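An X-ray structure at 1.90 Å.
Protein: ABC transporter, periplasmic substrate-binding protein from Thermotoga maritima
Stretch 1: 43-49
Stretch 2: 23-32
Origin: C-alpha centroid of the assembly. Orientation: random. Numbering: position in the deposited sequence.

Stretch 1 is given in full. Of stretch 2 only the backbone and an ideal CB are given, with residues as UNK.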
# COMPACT_ATOMS: atom_id res chain seq x y z
N ARG A 43 5.00 11.02 22.77
CA ARG A 43 3.60 11.14 22.43
C ARG A 43 3.50 11.07 20.90
O ARG A 43 4.24 11.76 20.21
CB ARG A 43 3.07 12.48 22.93
CG ARG A 43 1.64 12.74 22.52
CD ARG A 43 1.19 14.14 22.90
NE ARG A 43 0.27 14.66 21.88
CZ ARG A 43 -0.64 15.62 22.07
NH1 ARG A 43 -0.81 16.19 23.26
NH2 ARG A 43 -1.39 16.00 21.05
N ILE A 44 2.61 10.22 20.39
CA ILE A 44 2.37 10.13 18.95
C ILE A 44 0.96 10.57 18.63
O ILE A 44 0.01 9.97 19.10
CB ILE A 44 2.58 8.72 18.40
CG1 ILE A 44 3.99 8.23 18.75
CG2 ILE A 44 2.43 8.72 16.84
CD1 ILE A 44 4.22 6.78 18.44
N GLU A 45 0.84 11.61 17.81
CA GLU A 45 -0.45 12.11 17.40
C GLU A 45 -0.73 11.61 16.00
O GLU A 45 0.12 11.75 15.12
CB GLU A 45 -0.42 13.63 17.42
CG GLU A 45 -1.76 14.24 17.23
CD GLU A 45 -1.77 15.74 17.49
OE1 GLU A 45 -0.65 16.35 17.56
OE2 GLU A 45 -2.90 16.28 17.63
N VAL A 46 -1.92 11.06 15.78
CA VAL A 46 -2.25 10.36 14.55
C VAL A 46 -3.31 11.15 13.76
O VAL A 46 -4.37 11.45 14.28
CB VAL A 46 -2.75 8.92 14.88
CG1 VAL A 46 -3.20 8.21 13.63
CG2 VAL A 46 -1.62 8.13 15.57
N PHE A 47 -2.99 11.48 12.50
CA PHE A 47 -3.86 12.31 11.64
C PHE A 47 -4.40 11.54 10.45
O PHE A 47 -3.63 11.12 9.59
CB PHE A 47 -3.09 13.51 11.10
CG PHE A 47 -2.70 14.49 12.15
CD1 PHE A 47 -3.47 15.63 12.37
CD2 PHE A 47 -1.60 14.29 12.94
CE1 PHE A 47 -3.12 16.53 13.33
CE2 PHE A 47 -1.27 15.19 13.93
CZ PHE A 47 -2.01 16.30 14.12
N PRO A 48 -5.73 11.34 10.40
CA PRO A 48 -6.33 10.75 9.21
C PRO A 48 -6.02 11.50 7.92
O PRO A 48 -5.71 12.69 7.96
CB PRO A 48 -7.83 10.82 9.51
CG PRO A 48 -7.90 10.70 11.00
CD PRO A 48 -6.74 11.54 11.46
N SER A 49 -6.09 10.80 6.80
CA SER A 49 -5.91 11.42 5.51
C SER A 49 -7.05 12.41 5.24
O SER A 49 -8.19 12.20 5.67
CB SER A 49 -5.88 10.37 4.40
OG SER A 49 -4.74 9.54 4.49
N UNK A 23 -7.03 0.98 9.56
CA UNK A 23 -5.68 1.55 9.63
C UNK A 23 -5.57 2.56 10.75
O UNK A 23 -4.67 2.48 11.57
CB UNK A 23 -5.30 2.21 8.30
N UNK A 24 -6.51 3.50 10.77
CA UNK A 24 -6.54 4.52 11.81
C UNK A 24 -6.59 3.86 13.18
O UNK A 24 -5.84 4.23 14.08
CB UNK A 24 -7.74 5.46 11.62
N UNK A 25 -7.47 2.88 13.32
CA UNK A 25 -7.60 2.15 14.57
C UNK A 25 -6.26 1.57 15.02
O UNK A 25 -5.91 1.60 16.21
CB UNK A 25 -8.63 1.03 14.42
N UNK A 26 -5.54 1.02 14.04
CA UNK A 26 -4.30 0.32 14.29
C UNK A 26 -3.18 1.29 14.63
O UNK A 26 -2.33 0.99 15.47
CB UNK A 26 -3.92 -0.53 13.08
N UNK A 27 -3.16 2.45 13.96
CA UNK A 27 -2.18 3.49 14.31
C UNK A 27 -2.42 4.04 15.71
O UNK A 27 -1.46 4.35 16.39
CB UNK A 27 -2.23 4.63 13.29
N UNK A 28 -3.68 4.15 16.14
CA UNK A 28 -4.01 4.59 17.49
C UNK A 28 -3.56 3.58 18.55
O UNK A 28 -3.13 3.96 19.64
CB UNK A 28 -5.52 4.83 17.61
N UNK A 29 -3.67 2.29 18.24
CA UNK A 29 -3.14 1.21 19.08
C UNK A 29 -1.65 1.28 19.19
O UNK A 29 -1.09 1.11 20.27
CB UNK A 29 -3.55 -0.16 18.53
N UNK A 30 -0.99 1.51 18.06
CA UNK A 30 0.46 1.67 18.04
C UNK A 30 0.92 2.85 18.87
O UNK A 30 1.87 2.73 19.65
CB UNK A 30 0.95 1.83 16.60
N UNK A 31 0.27 3.99 18.68
CA UNK A 31 0.59 5.22 19.42
C UNK A 31 0.41 5.02 20.91
O UNK A 31 1.26 5.40 21.70
CB UNK A 31 -0.28 6.38 18.94
N UNK A 32 -0.71 4.42 21.30
CA UNK A 32 -0.99 4.16 22.72
C UNK A 32 0.07 3.24 23.36
O UNK A 32 0.51 3.50 24.48
CB UNK A 32 -2.38 3.53 22.87

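Stretch 2 is a helix that runs nearly antiparallel to the strand of stretch 1, at 170°, with the axes 8.2 Å apart at closest approach. Stretch 1 turns Ile44 and Val46 toward the helix and Arg43, Glu45 and Phe47 away from it. What the helix meets is therefore mostly apolar.

At position 23 the ideal CB has nothing of stretch 1 within 5.5 Å. The residue is Tyr23, whose OH is hydrogen-bonded elsewhere in the structure.

At position 24 CA-to-CB points sideways, and the ideal CB of 24 lies 5.3 Å from Pro48 CG. A flat or medium-length side chain could reach the proline ring and Val46, and a polar end might meet the carbonyl of Val46 through a water. An aromatic residue, a leucine or a glutamine would all be reasonable. The residue is His24, with chi1 in t. Pro48 CG sits over one face of the His24 ring, 3.8 Å from its centroid and 19° off the normal, a CH-pi contact. Val46 CG1 lies at the ring edge, 3.7 Å from His24 CD2. A water bridges the two stretches: the water oxygen is 2.9 Å from His24 NE2 and donates to Val46 O at 2.7 Å.

Positions 25 and 26 are out of reach of stretch 1, which does not discriminate there. They hold Gln25 and Ala26.

At position 27 CA-to-CB points toward the strand, and the ideal CB of 27 is already 3.7 Å from Val46 CG1. An apolar CB suits this spot, but anything longer must find room past the valine. Alanine would fit, as would a larger apolar residue that turns off. The residue is Phe27. Phe27 CB packs on Val46 CG1 at 3.7 Å, while chi1 of -74° leads the ring away from the strand.

Position 28 points sideways, with the ideal CB of 28 5.5 Å from Val46 CG2. A branched or long apolar side chain could close that distance; a polar one could turn away. The residue is Leu28, which brings Leu28 CD2 to 4.0 Å from Val46 CB.

Position 29 is out of reach and holds Lys29.

At position 30 the ideal CB has no neighbour within 5.5 Å, and CA-to-CB points sideways. A long side chain is needed for good contact with Ile44, whose CD1 extends along this side. A large aromatic or methionine would suit. The residue is Trp30, with chi1 in t. Ile44 CD1 lies over one face of the indole, 3.6 Å from Trp30 CZ2, in a CH-pi contact with the six-membered ring.

Position 31 points toward the strand where the backbones come closest. The ideal CB of 31 is 3.6 Å from Ile44 O and 4.0 Å from Val46 CG2. Little space remains, so a small residue is expected: alanine, glycine or perhaps serine. The residue is Ala31, and Ala31 CB also lies 3.8 Å from Ile44 CB.

Position 32 points away, leaving the choice open. It holds Lys32.

Stretch 2 (23-32) YHQAFLKWAK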
# COMPACT_ATOMS: atom_id res chain seq x y z
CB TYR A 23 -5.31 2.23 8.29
CG TYR A 23 -4.34 1.44 7.43
CD1 TYR A 23 -4.45 0.07 7.30
CD2 TYR A 23 -3.32 2.08 6.75
CE1 TYR A 23 -3.56 -0.66 6.52
CE2 TYR A 23 -2.43 1.36 5.96
CZ TYR A 23 -2.56 -0.01 5.85
OH TYR A 23 -1.69 -0.72 5.05
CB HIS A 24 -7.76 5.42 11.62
CG HIS A 24 -7.78 6.62 12.51
ND1 HIS A 24 -8.95 7.24 12.87
CD2 HIS A 24 -6.79 7.32 13.10
CE1 HIS A 24 -8.68 8.26 13.66
NE2 HIS A 24 -7.38 8.33 13.82
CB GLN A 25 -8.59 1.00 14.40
CG GLN A 25 -10.01 1.42 14.43
CD GLN A 25 -10.96 0.25 14.25
OE1 GLN A 25 -11.20 -0.52 15.18
NE2 GLN A 25 -11.53 0.13 13.04
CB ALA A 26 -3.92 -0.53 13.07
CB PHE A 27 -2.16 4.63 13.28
CG PHE A 27 -1.51 4.27 11.96
CD1 PHE A 27 -0.14 4.22 11.84
CD2 PHE A 27 -2.27 3.99 10.86
CE1 PHE A 27 0.46 3.90 10.63
CE2 PHE A 27 -1.68 3.67 9.65
CZ PHE A 27 -0.31 3.62 9.54
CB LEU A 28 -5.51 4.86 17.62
CG LEU A 28 -6.02 6.06 16.79
CD1 LEU A 28 -7.54 6.04 16.70
CD2 LEU A 28 -5.53 7.39 17.38
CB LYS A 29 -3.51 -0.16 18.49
CG LYS A 29 -4.92 -0.64 18.77
CD LYS A 29 -5.10 -2.13 18.37
CE LYS A 29 -4.27 -3.09 19.26
NZ LYS A 29 -4.42 -4.56 18.96
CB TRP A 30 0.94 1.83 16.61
CG TRP A 30 2.29 2.40 16.48
CD1 TRP A 30 3.47 1.84 16.87
CD2 TRP A 30 2.62 3.64 15.86
NE1 TRP A 30 4.52 2.65 16.52
CE2 TRP A 30 4.02 3.78 15.92
CE3 TRP A 30 1.86 4.67 15.26
CZ2 TRP A 30 4.69 4.90 15.41
CZ3 TRP A 30 2.52 5.78 14.74
CH2 TRP A 30 3.92 5.88 14.81
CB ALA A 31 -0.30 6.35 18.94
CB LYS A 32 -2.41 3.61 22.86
CG LYS A 32 -2.90 3.48 24.27
CD LYS A 32 -4.44 3.38 24.31
CE LYS A 32 -5.10 4.78 24.29
NZ LYS A 32 -6.62 4.75 24.29
O HOH W 1 -6.75 10.72 15.34
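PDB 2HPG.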